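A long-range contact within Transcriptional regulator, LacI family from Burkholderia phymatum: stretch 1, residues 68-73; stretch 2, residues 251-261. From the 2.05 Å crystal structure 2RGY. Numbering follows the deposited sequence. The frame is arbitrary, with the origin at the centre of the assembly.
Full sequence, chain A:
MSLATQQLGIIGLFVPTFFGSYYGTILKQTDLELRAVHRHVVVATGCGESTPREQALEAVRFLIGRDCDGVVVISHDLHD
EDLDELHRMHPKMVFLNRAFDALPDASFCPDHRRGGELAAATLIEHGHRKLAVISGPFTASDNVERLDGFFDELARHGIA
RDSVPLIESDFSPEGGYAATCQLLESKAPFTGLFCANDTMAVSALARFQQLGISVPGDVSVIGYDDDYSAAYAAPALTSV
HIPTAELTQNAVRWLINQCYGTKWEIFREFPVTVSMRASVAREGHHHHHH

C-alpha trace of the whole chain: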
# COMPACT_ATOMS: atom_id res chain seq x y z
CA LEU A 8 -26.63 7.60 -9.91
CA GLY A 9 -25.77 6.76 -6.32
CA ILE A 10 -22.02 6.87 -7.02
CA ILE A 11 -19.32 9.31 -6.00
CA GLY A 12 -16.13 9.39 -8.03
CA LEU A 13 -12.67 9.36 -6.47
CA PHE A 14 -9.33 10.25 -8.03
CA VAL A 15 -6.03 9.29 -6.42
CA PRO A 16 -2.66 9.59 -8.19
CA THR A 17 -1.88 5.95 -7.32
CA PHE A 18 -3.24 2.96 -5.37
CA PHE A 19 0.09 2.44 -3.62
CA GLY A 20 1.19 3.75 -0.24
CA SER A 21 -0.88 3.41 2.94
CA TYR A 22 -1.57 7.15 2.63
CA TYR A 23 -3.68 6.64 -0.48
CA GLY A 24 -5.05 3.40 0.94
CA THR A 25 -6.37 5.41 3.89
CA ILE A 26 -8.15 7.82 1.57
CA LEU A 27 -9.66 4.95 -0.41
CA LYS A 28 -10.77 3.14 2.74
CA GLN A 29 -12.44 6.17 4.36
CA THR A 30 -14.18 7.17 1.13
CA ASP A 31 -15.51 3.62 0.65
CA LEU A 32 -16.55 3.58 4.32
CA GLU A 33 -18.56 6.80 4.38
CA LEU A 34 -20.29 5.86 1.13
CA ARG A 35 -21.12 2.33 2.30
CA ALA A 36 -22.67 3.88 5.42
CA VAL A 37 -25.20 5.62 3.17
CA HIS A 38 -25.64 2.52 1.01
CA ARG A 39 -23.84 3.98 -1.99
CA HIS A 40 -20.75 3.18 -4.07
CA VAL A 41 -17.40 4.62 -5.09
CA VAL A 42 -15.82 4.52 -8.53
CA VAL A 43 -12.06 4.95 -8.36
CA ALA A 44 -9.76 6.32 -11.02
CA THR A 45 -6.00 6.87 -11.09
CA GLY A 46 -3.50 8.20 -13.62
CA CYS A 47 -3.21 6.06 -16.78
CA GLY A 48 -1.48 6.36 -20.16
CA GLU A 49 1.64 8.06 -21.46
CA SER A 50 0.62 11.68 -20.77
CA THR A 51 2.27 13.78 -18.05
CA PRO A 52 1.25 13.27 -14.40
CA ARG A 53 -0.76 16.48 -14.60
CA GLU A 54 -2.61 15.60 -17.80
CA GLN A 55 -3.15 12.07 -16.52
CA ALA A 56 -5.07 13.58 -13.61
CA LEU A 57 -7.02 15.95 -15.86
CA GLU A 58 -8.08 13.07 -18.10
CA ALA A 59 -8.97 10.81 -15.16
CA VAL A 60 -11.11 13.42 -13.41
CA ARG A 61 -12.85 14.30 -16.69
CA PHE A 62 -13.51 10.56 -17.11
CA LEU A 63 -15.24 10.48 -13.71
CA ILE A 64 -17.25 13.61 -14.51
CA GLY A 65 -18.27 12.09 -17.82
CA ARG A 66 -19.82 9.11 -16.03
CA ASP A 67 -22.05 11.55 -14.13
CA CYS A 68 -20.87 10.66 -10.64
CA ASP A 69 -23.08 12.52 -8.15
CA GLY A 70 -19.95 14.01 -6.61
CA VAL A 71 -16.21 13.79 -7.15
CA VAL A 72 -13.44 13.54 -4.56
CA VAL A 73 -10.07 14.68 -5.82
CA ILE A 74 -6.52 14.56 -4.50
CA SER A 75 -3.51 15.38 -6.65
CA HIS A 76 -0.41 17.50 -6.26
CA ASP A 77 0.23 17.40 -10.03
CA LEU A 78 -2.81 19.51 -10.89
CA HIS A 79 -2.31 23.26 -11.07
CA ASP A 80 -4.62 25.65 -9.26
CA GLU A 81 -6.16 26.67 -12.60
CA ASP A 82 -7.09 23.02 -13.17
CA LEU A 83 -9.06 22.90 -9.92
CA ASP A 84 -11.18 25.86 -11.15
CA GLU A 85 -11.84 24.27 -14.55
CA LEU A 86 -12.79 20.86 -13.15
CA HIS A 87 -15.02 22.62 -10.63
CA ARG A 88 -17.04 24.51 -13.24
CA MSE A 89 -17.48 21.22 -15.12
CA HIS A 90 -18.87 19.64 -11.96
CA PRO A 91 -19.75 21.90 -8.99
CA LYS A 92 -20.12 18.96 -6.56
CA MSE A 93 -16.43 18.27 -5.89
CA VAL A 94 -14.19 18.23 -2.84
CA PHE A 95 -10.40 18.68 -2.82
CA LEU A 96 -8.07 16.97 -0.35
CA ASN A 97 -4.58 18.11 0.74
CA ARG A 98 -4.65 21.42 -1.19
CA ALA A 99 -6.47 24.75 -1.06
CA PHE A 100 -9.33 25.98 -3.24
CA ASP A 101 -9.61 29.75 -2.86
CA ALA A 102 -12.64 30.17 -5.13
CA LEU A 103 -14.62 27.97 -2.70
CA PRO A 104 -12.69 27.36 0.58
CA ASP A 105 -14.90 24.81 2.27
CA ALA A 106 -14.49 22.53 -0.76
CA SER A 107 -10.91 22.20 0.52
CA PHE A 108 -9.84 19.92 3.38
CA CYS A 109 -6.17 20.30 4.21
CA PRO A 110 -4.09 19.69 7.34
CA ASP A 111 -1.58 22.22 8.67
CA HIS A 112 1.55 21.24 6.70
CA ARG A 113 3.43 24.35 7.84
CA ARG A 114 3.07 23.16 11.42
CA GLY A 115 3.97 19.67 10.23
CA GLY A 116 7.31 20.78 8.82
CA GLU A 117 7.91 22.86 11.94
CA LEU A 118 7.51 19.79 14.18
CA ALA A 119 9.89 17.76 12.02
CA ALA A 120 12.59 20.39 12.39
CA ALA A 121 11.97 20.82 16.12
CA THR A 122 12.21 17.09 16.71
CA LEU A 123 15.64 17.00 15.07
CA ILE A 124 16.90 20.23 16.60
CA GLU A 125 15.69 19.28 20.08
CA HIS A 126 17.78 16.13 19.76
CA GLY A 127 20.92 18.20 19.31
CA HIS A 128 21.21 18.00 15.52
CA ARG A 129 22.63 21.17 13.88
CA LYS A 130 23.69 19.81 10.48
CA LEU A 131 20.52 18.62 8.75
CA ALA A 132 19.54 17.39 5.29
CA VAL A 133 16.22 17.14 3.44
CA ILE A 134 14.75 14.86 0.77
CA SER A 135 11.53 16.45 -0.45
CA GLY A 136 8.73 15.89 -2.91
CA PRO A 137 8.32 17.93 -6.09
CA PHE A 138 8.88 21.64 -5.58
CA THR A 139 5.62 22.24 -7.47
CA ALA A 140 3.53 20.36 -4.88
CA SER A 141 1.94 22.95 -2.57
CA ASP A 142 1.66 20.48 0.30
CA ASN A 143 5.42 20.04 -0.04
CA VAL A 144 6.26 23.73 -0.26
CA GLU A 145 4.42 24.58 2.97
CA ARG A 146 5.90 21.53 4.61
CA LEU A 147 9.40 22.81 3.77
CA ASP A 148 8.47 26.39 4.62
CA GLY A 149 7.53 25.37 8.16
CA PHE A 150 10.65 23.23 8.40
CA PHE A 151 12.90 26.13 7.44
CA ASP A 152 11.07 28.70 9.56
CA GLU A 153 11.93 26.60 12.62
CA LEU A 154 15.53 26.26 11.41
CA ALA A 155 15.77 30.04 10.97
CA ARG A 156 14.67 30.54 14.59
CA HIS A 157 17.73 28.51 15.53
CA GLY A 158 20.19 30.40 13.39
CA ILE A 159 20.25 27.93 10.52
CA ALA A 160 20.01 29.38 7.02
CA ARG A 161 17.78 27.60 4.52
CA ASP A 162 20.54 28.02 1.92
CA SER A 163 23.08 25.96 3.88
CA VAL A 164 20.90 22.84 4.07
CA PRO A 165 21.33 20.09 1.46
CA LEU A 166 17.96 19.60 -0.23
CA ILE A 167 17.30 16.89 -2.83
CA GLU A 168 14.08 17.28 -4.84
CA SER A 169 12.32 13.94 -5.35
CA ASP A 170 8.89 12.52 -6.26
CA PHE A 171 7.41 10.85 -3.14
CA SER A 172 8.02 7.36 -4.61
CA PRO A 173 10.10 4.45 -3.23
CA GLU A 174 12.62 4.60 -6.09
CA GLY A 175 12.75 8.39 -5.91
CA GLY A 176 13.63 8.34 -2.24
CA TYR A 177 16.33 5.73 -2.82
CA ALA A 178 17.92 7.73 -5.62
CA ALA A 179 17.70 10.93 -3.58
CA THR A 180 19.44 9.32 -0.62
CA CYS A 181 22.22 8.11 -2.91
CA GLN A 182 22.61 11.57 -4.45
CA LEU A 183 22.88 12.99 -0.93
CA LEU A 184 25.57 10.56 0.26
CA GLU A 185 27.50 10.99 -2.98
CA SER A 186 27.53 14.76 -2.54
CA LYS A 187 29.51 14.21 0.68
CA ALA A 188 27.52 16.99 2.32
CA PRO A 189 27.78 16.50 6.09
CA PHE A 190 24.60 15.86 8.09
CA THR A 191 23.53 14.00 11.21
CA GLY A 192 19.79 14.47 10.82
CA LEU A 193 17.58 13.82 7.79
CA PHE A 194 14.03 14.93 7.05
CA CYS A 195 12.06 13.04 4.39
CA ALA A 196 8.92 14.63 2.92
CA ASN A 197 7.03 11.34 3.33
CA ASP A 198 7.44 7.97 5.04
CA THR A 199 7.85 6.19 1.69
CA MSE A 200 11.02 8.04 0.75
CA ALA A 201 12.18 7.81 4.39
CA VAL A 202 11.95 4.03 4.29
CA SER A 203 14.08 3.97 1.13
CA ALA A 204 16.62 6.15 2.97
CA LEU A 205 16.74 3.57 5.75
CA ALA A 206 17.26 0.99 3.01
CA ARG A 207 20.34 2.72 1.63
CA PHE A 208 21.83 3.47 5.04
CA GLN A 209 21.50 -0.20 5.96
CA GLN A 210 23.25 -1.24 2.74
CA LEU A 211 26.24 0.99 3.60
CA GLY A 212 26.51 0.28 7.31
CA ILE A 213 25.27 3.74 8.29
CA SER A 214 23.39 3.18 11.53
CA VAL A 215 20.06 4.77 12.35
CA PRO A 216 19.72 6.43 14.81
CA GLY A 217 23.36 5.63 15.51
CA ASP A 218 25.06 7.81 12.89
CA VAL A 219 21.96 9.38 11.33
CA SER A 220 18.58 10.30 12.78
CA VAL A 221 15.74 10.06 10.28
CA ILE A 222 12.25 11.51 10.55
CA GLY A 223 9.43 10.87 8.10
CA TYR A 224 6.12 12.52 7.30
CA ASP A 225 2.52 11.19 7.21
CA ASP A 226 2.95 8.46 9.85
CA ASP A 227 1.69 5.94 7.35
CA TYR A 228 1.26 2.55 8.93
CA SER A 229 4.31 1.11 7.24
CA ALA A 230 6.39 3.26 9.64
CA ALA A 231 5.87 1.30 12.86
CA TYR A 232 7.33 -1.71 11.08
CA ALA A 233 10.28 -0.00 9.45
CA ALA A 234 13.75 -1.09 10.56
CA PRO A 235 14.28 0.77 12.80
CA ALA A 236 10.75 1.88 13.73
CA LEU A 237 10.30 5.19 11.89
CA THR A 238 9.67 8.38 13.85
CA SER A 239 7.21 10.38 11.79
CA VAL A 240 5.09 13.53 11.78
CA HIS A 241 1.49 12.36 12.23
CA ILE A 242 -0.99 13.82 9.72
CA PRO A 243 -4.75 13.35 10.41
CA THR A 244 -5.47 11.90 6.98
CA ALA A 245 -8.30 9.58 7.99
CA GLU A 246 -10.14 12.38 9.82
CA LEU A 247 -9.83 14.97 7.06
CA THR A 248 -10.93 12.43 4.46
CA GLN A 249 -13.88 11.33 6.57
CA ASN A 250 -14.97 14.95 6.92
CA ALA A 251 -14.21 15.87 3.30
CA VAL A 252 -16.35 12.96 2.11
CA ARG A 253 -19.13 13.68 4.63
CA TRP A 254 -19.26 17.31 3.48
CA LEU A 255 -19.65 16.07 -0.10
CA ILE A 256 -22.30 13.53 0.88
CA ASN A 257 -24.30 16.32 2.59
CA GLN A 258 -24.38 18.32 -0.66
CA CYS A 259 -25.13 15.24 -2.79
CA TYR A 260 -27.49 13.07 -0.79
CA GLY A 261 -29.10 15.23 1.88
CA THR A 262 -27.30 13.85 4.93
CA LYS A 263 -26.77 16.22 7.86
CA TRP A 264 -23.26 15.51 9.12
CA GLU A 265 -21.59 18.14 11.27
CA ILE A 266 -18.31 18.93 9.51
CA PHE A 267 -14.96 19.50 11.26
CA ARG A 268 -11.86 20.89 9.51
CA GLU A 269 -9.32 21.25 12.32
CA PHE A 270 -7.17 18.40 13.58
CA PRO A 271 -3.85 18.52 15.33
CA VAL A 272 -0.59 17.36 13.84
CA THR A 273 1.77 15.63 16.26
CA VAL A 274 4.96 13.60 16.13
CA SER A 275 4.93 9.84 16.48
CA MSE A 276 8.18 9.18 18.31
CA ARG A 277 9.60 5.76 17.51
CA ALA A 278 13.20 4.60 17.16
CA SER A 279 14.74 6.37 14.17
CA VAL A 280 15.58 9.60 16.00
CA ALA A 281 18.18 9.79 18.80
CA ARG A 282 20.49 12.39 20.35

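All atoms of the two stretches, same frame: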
# COMPACT_ATOMS: atom_id res chain seq x y z
N CYS A 68 -20.92 11.03 -12.05
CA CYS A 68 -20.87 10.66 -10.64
C CYS A 68 -21.62 11.78 -9.94
O CYS A 68 -21.58 12.92 -10.40
CB CYS A 68 -19.41 10.62 -10.17
SG CYS A 68 -18.42 9.30 -10.92
N ASP A 69 -22.33 11.48 -8.86
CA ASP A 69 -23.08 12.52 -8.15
C ASP A 69 -22.13 13.57 -7.57
O ASP A 69 -22.47 14.75 -7.48
CB ASP A 69 -23.93 11.91 -7.04
CG ASP A 69 -24.95 10.93 -7.57
OD1 ASP A 69 -25.61 11.25 -8.58
OD2 ASP A 69 -25.11 9.84 -6.97
N GLY A 70 -20.95 13.12 -7.17
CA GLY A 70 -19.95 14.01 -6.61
C GLY A 70 -18.58 13.45 -6.92
O GLY A 70 -18.46 12.26 -7.22
N VAL A 71 -17.55 14.28 -6.87
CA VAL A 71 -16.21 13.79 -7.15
C VAL A 71 -15.21 14.24 -6.09
O VAL A 71 -15.13 15.42 -5.75
CB VAL A 71 -15.73 14.28 -8.53
CG1 VAL A 71 -14.35 13.72 -8.82
CG2 VAL A 71 -16.71 13.86 -9.60
N VAL A 72 -14.46 13.27 -5.56
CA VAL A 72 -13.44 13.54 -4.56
C VAL A 72 -12.11 13.54 -5.30
O VAL A 72 -11.78 12.60 -6.03
CB VAL A 72 -13.40 12.45 -3.46
CG1 VAL A 72 -12.31 12.78 -2.46
CG2 VAL A 72 -14.76 12.36 -2.76
N VAL A 73 -11.32 14.59 -5.11
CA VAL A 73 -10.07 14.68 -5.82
C VAL A 73 -8.85 15.04 -4.99
O VAL A 73 -8.89 15.98 -4.20
CB VAL A 73 -10.18 15.71 -6.98
CG1 VAL A 73 -8.86 15.87 -7.68
CG2 VAL A 73 -11.26 15.27 -7.95
N ALA A 251 -14.13 15.37 4.66
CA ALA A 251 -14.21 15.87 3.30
C ALA A 251 -15.31 15.11 2.57
O ALA A 251 -16.13 15.69 1.86
CB ALA A 251 -12.88 15.68 2.58
N VAL A 252 -15.35 13.79 2.76
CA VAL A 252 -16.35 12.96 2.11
C VAL A 252 -17.75 13.19 2.69
O VAL A 252 -18.73 13.16 1.97
CB VAL A 252 -15.97 11.47 2.18
CG1 VAL A 252 -17.06 10.62 1.57
CG2 VAL A 252 -14.66 11.25 1.43
N ARG A 253 -17.84 13.42 4.00
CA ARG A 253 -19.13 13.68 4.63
C ARG A 253 -19.71 14.99 4.11
O ARG A 253 -20.90 15.09 3.83
CB ARG A 253 -18.99 13.72 6.15
CG ARG A 253 -18.85 12.34 6.76
CD ARG A 253 -18.70 12.40 8.27
NE ARG A 253 -18.73 11.06 8.85
CZ ARG A 253 -18.54 10.80 10.14
NH1 ARG A 253 -18.31 11.78 11.00
NH2 ARG A 253 -18.60 9.55 10.57
N TRP A 254 -18.85 16.00 3.98
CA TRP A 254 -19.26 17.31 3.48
C TRP A 254 -19.87 17.12 2.09
O TRP A 254 -20.92 17.68 1.79
CB TRP A 254 -18.06 18.24 3.38
CG TRP A 254 -18.40 19.61 2.88
CD1 TRP A 254 -18.96 20.63 3.60
CD2 TRP A 254 -18.23 20.11 1.55
NE1 TRP A 254 -19.15 21.73 2.80
CE2 TRP A 254 -18.71 21.44 1.53
CE3 TRP A 254 -17.72 19.57 0.36
CZ2 TRP A 254 -18.69 22.24 0.37
CZ3 TRP A 254 -17.70 20.36 -0.80
CH2 TRP A 254 -18.19 21.68 -0.78
N LEU A 255 -19.19 16.33 1.26
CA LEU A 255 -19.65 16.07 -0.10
C LEU A 255 -20.97 15.30 -0.09
O LEU A 255 -21.88 15.60 -0.86
CB LEU A 255 -18.58 15.28 -0.86
CG LEU A 255 -18.83 15.00 -2.34
CD1 LEU A 255 -18.97 16.33 -3.08
CD2 LEU A 255 -17.69 14.17 -2.91
N ILE A 256 -21.09 14.32 0.79
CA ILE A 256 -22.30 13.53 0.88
C ILE A 256 -23.49 14.42 1.29
O ILE A 256 -24.60 14.24 0.79
CB ILE A 256 -22.10 12.33 1.86
CG1 ILE A 256 -21.12 11.33 1.21
CG2 ILE A 256 -23.43 11.65 2.16
CD1 ILE A 256 -20.81 10.10 2.05
N ASN A 257 -23.25 15.39 2.17
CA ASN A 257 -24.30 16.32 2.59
C ASN A 257 -24.88 17.03 1.35
O ASN A 257 -26.10 17.06 1.14
CB ASN A 257 -23.74 17.39 3.53
CG ASN A 257 -23.56 16.90 4.96
OD1 ASN A 257 -23.08 17.64 5.82
ND2 ASN A 257 -23.93 15.65 5.21
N GLN A 258 -23.99 17.59 0.54
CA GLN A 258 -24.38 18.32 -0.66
C GLN A 258 -25.07 17.43 -1.69
O GLN A 258 -26.02 17.86 -2.36
CB GLN A 258 -23.15 18.95 -1.32
CG GLN A 258 -22.04 19.38 -0.37
CD GLN A 258 -22.44 20.54 0.52
OE1 GLN A 258 -22.81 21.61 0.04
NE2 GLN A 258 -22.33 20.35 1.84
N CYS A 259 -24.60 16.19 -1.82
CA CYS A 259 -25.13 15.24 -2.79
C CYS A 259 -26.37 14.46 -2.42
O CYS A 259 -27.31 14.35 -3.22
CB CYS A 259 -24.07 14.21 -3.16
SG CYS A 259 -22.71 14.78 -4.17
N TYR A 260 -26.38 13.91 -1.21
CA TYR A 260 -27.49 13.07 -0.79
C TYR A 260 -28.39 13.52 0.36
O TYR A 260 -29.22 12.73 0.83
CB TYR A 260 -26.96 11.67 -0.51
CG TYR A 260 -26.10 11.12 -1.63
CD1 TYR A 260 -26.61 10.94 -2.91
CD2 TYR A 260 -24.77 10.75 -1.40
CE1 TYR A 260 -25.83 10.41 -3.93
CE2 TYR A 260 -23.98 10.22 -2.42
CZ TYR A 260 -24.52 10.05 -3.68
OH TYR A 260 -23.76 9.50 -4.70
N GLY A 261 -28.23 14.75 0.82
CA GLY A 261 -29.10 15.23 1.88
C GLY A 261 -28.83 14.80 3.31
O GLY A 261 -29.70 14.96 4.17

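The two stretches lie at least 180 residues apart in sequence wherever they touch, and they meet as a strand against a helix. The segment ending at Val73 is extended, and residues 251-260 form the last turns of a helix that begins earlier in the chain. The two axes approach to 9.2 Å and their N-to-C directions differ by 165°, so the elements run nearly antiparallel. The register confirms this: the CA of Asp69 is 6.4 Å from the CA of Cys259, and the CA of Val72 is 7.3 Å from the CA of Val252, so advancing along the strand means moving back along the helix. Backbone hydrogen bonds such as Cys259 N to Leu255 O (2.9 Å) and Tyr260 N to Ile256 O (2.7 Å) hold the helix to its end. Gly261 then leaves helical geometry with a phi of 79°, a value at which a CB would be jammed against the preceding carbonyl oxygen.

The alternation expected of a strand shows in which side chains face the helix. The CA-to-CB bond of Val72 points toward it, whereas that of Val71 points away. Val72 CG2 lies 3.4 Å from Leu255 CD2 and 4.3 Å from Val252 CG2, an apolar cluster between residues one helical turn apart. Leu255, with chi1 of -175° and chi2 of 60°, also brings CD2 to the strand backbone, 4.0 Å from Val71 N and 4.2 Å from Gly70 C.

Gly70 permits the close approach at the next level. Its CA is 3.8 Å from Cys259 SG, and an ideally placed CB would fall 2.8 Å from that same SG, a clash, and 3.2 Å from Leu255 CG, which is tight. The absence of a side chain therefore leaves room for both helix residues. Cys259 SG also sits 3.3 Å from Asp69 O, so the thiol packs against the backbone at the start of the contact.

The polar link lies at the C-terminal end of the helix. Tyr260 OH donates a hydrogen bond to Asp69 OD2 at 2.7 Å, a short distance that suits a phenol paired with a carboxylate. The CA-to-CB bond of Tyr260 points sideways, yet its long side chain brings the hydroxyl to the acceptor, which lies at the ring edge, near the ring plane. Both carboxylate oxygens of Asp69 have hydrogen bonds elsewhere in the structure. In all, the contact buries 312 Å², summed over both sides, and joins an apolar section around Val72 to this single cross-stretch hydrogen bond.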